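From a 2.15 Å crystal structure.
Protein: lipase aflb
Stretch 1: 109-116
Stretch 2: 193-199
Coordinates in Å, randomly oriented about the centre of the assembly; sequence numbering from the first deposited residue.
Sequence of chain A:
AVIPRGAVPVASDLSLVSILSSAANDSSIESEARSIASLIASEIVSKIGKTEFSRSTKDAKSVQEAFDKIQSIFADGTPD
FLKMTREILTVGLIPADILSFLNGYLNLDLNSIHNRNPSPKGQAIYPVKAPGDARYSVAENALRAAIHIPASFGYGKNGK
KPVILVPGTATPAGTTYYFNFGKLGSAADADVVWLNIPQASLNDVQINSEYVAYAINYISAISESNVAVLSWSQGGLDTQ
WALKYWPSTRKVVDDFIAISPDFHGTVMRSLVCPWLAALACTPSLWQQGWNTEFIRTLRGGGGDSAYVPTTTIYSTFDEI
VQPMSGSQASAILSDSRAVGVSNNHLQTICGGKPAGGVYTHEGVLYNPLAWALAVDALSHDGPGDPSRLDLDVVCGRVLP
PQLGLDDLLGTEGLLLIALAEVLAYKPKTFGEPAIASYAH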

# COMPACT_ATOMS: atom_id res chain seq x y z
N ASP A 109 3.10 7.58 17.04
CA ASP A 109 1.66 7.70 17.24
C ASP A 109 0.83 7.47 15.98
O ASP A 109 -0.27 6.92 16.08
N LEU A 110 1.36 7.85 14.80
CA LEU A 110 0.69 7.68 13.50
C LEU A 110 0.51 6.20 13.11
O LEU A 110 -0.36 5.90 12.29
N ASN A 111 1.33 5.29 13.67
CA ASN A 111 1.29 3.86 13.37
C ASN A 111 0.47 3.04 14.38
O ASN A 111 0.32 1.83 14.21
N SER A 112 -0.07 3.71 15.40
CA SER A 112 -0.85 3.08 16.47
C SER A 112 -2.04 2.25 15.97
O SER A 112 -2.75 2.65 15.04
N ILE A 113 -2.22 1.08 16.59
CA ILE A 113 -3.35 0.18 16.34
C ILE A 113 -4.26 0.27 17.59
O ILE A 113 -5.20 -0.51 17.73
N HIS A 114 -3.98 1.25 18.47
CA HIS A 114 -4.70 1.49 19.72
C HIS A 114 -5.29 2.90 19.80
O HIS A 114 -5.24 3.54 20.85
N ASN A 115 -5.87 3.38 18.68
CA ASN A 115 -6.51 4.70 18.60
C ASN A 115 -7.80 4.70 19.39
O ASN A 115 -8.47 3.67 19.48
N ARG A 116 -8.16 5.85 19.98
CA ARG A 116 -9.37 5.98 20.78
C ARG A 116 -10.42 6.77 20.02
O ARG A 116 -10.41 8.00 20.01
N VAL A 193 -7.82 9.69 6.56
CA VAL A 193 -7.76 8.84 7.75
C VAL A 193 -6.90 7.67 7.30
O VAL A 193 -6.87 7.36 6.10
N TRP A 194 -6.16 7.04 8.20
CA TRP A 194 -5.40 5.88 7.75
C TRP A 194 -5.63 4.68 8.65
O TRP A 194 -5.92 4.81 9.84
N LEU A 195 -5.56 3.51 8.04
CA LEU A 195 -5.83 2.26 8.72
C LEU A 195 -4.55 1.53 9.05
O LEU A 195 -3.88 1.03 8.16
N ASN A 196 -4.19 1.48 10.33
CA ASN A 196 -3.00 0.73 10.72
C ASN A 196 -3.45 -0.70 10.98
O ASN A 196 -4.02 -0.99 12.04
N ILE A 197 -3.28 -1.58 9.97
CA ILE A 197 -3.65 -2.99 10.06
C ILE A 197 -2.69 -3.71 11.02
O ILE A 197 -1.48 -3.63 10.81
N PRO A 198 -3.20 -4.37 12.10
CA PRO A 198 -2.29 -5.07 13.04
C PRO A 198 -1.41 -6.11 12.36
O PRO A 198 -1.83 -6.75 11.39
N GLN A 199 -0.15 -6.23 12.84
CA GLN A 199 0.90 -7.12 12.32
C GLN A 199 1.35 -6.63 10.93
O GLN A 199 1.88 -7.41 10.13

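Where a chain segment lacks regular secondary structure, its carbonyl groups often find donors elsewhere, and the side chains of a neighbouring segment can provide them. Lipase AflB offers a compact example, in which the short 3-10 segment and loop of residues 109-116 lie against the end of a strand and the loop that follows it, residues 193-199.

The centre of the contact is the carboxamide of N196. Its CA-to-CB bond points toward the first stretch, and with chi1 in the m well and chi2 at -53° the amide nitrogen reaches two carbonyls. N196 ND2 donates to L110 O at 2.8 Å and to S112 O at 2.9 Å, so one NH2 group spans the turn by using both of its hydrogens. The intervening carbonyl is not part of this arrangement: N111 O lies 3.5 Å from N196 ND2, but the angle is too poor for a hydrogen bond. The side-chain oxygen N196 OD1 is satisfied elsewhere in the structure.

L110 O is shared. W194 NE1 also donates to it, at 2.8 Å, and the oxygen sits at the edge of the indole, near the ring plane, where an N-H group can address it. The CA-to-CB bond of W194 points sideways, yet chi1 in the p well and chi2 at 90° bring the end of the ring nearer to the first stretch. A single carbonyl thus ties together two side chains from the second stretch.

S112 O likewise takes a second donor, here from its own stretch, through a weak bond of 3.0 Å from N115 ND2; the CA-to-CB bond of N115 also points toward the second stretch. The loop is further braced by H114 N, which donates to S112 OG at 2.9 Å; the CA-to-CB bond of S112, chi1 t, points away from the second stretch.

Apolar packing extends the contact beyond this polar centre. L110, m at chi1 and t at chi2, places CD2 3.7 Å from W194 CZ2, so the residue whose carbonyl meets the indole nitrogen also packs its side chain against the same ring system. I113, p at chi1 and t at chi2, continues the packing along the second stretch: its CG2 lies 3.3 Å from N196 O and 3.8 Å from N196 CB, while its CD1 approaches P198 CB at 3.8 Å. L195 and I197, by contrast, direct their CA-to-CB bonds away. In this example, side-chain donors satisfy backbone acceptors, and aliphatic side chains pack beside them.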

# COMPACT_ATOMS: atom_id res chain seq x y z
CB ASP A 109 1.30 9.05 17.89
CG ASP A 109 1.85 9.25 19.30
OD1 ASP A 109 1.98 8.24 20.04
OD2 ASP A 109 2.12 10.41 19.68
CB LEU A 110 1.44 8.41 12.36
CG LEU A 110 1.90 9.86 12.58
CD1 LEU A 110 2.74 10.33 11.41
CD2 LEU A 110 0.71 10.81 12.82
CB ASN A 111 2.70 3.29 13.23
CG ASN A 111 3.45 3.84 12.05
OD1 ASN A 111 2.89 4.18 11.02
ND2 ASN A 111 4.76 3.93 12.18
CB SER A 112 -1.32 4.14 17.46
OG SER A 112 -2.19 3.59 18.44
CB ILE A 113 -2.91 -1.29 15.97
CG1 ILE A 113 -2.21 -2.03 17.14
CG2 ILE A 113 -2.05 -1.31 14.70
CD1 ILE A 113 -2.35 -3.57 17.12
CB HIS A 114 -3.80 1.18 20.94
CG HIS A 114 -3.28 -0.23 20.95
ND1 HIS A 114 -4.14 -1.32 21.06
CD2 HIS A 114 -2.01 -0.68 20.85
CE1 HIS A 114 -3.36 -2.39 21.03
NE2 HIS A 114 -2.07 -2.05 20.90
CB ASN A 115 -6.77 5.07 17.15
CG ASN A 115 -5.51 5.11 16.31
OD1 ASN A 115 -4.74 6.07 16.35
ND2 ASN A 115 -5.29 4.07 15.53
CB ARG A 116 -9.06 6.57 22.18
CG ARG A 116 -8.01 5.78 22.98
CD ARG A 116 -8.60 4.59 23.72
NE ARG A 116 -7.57 3.66 24.20
CZ ARG A 116 -7.21 2.54 23.58
NH1 ARG A 116 -7.79 2.19 22.43
NH2 ARG A 116 -6.27 1.76 24.09
CB VAL A 193 -9.12 8.39 8.35
CG1 VAL A 193 -9.91 9.56 8.91
CG2 VAL A 193 -9.96 7.59 7.36
CB TRP A 194 -3.91 6.17 7.51
CG TRP A 194 -3.20 6.87 8.62
CD1 TRP A 194 -2.56 6.29 9.67
CD2 TRP A 194 -2.96 8.28 8.73
NE1 TRP A 194 -1.97 7.26 10.46
CE2 TRP A 194 -2.19 8.49 9.90
CE3 TRP A 194 -3.34 9.40 7.97
CZ2 TRP A 194 -1.78 9.76 10.31
CZ3 TRP A 194 -2.95 10.66 8.38
CH2 TRP A 194 -2.18 10.84 9.54
CB LEU A 195 -6.76 1.44 7.83
CG LEU A 195 -7.29 0.12 8.36
CD1 LEU A 195 -8.29 0.34 9.51
CD2 LEU A 195 -7.94 -0.64 7.25
CB ASN A 196 -2.32 1.36 11.94
CG ASN A 196 -1.72 2.71 11.65
OD1 ASN A 196 -0.93 2.88 10.72
ND2 ASN A 196 -2.08 3.69 12.47
CB ILE A 197 -3.76 -3.67 8.66
CG1 ILE A 197 -4.87 -2.99 7.80
CG2 ILE A 197 -3.97 -5.19 8.79
CD1 ILE A 197 -4.90 -3.37 6.29
CB PRO A 198 -3.26 -5.71 14.06
CG PRO A 198 -4.52 -4.90 13.95
CD PRO A 198 -4.61 -4.53 12.50
CB GLN A 199 0.45 -8.61 12.32
CG GLN A 199 0.35 -9.27 13.71
CD GLN A 199 -0.72 -8.69 14.62
OE1 GLN A 199 -0.42 -7.96 15.57
NE2 GLN A 199 -1.98 -9.00 14.35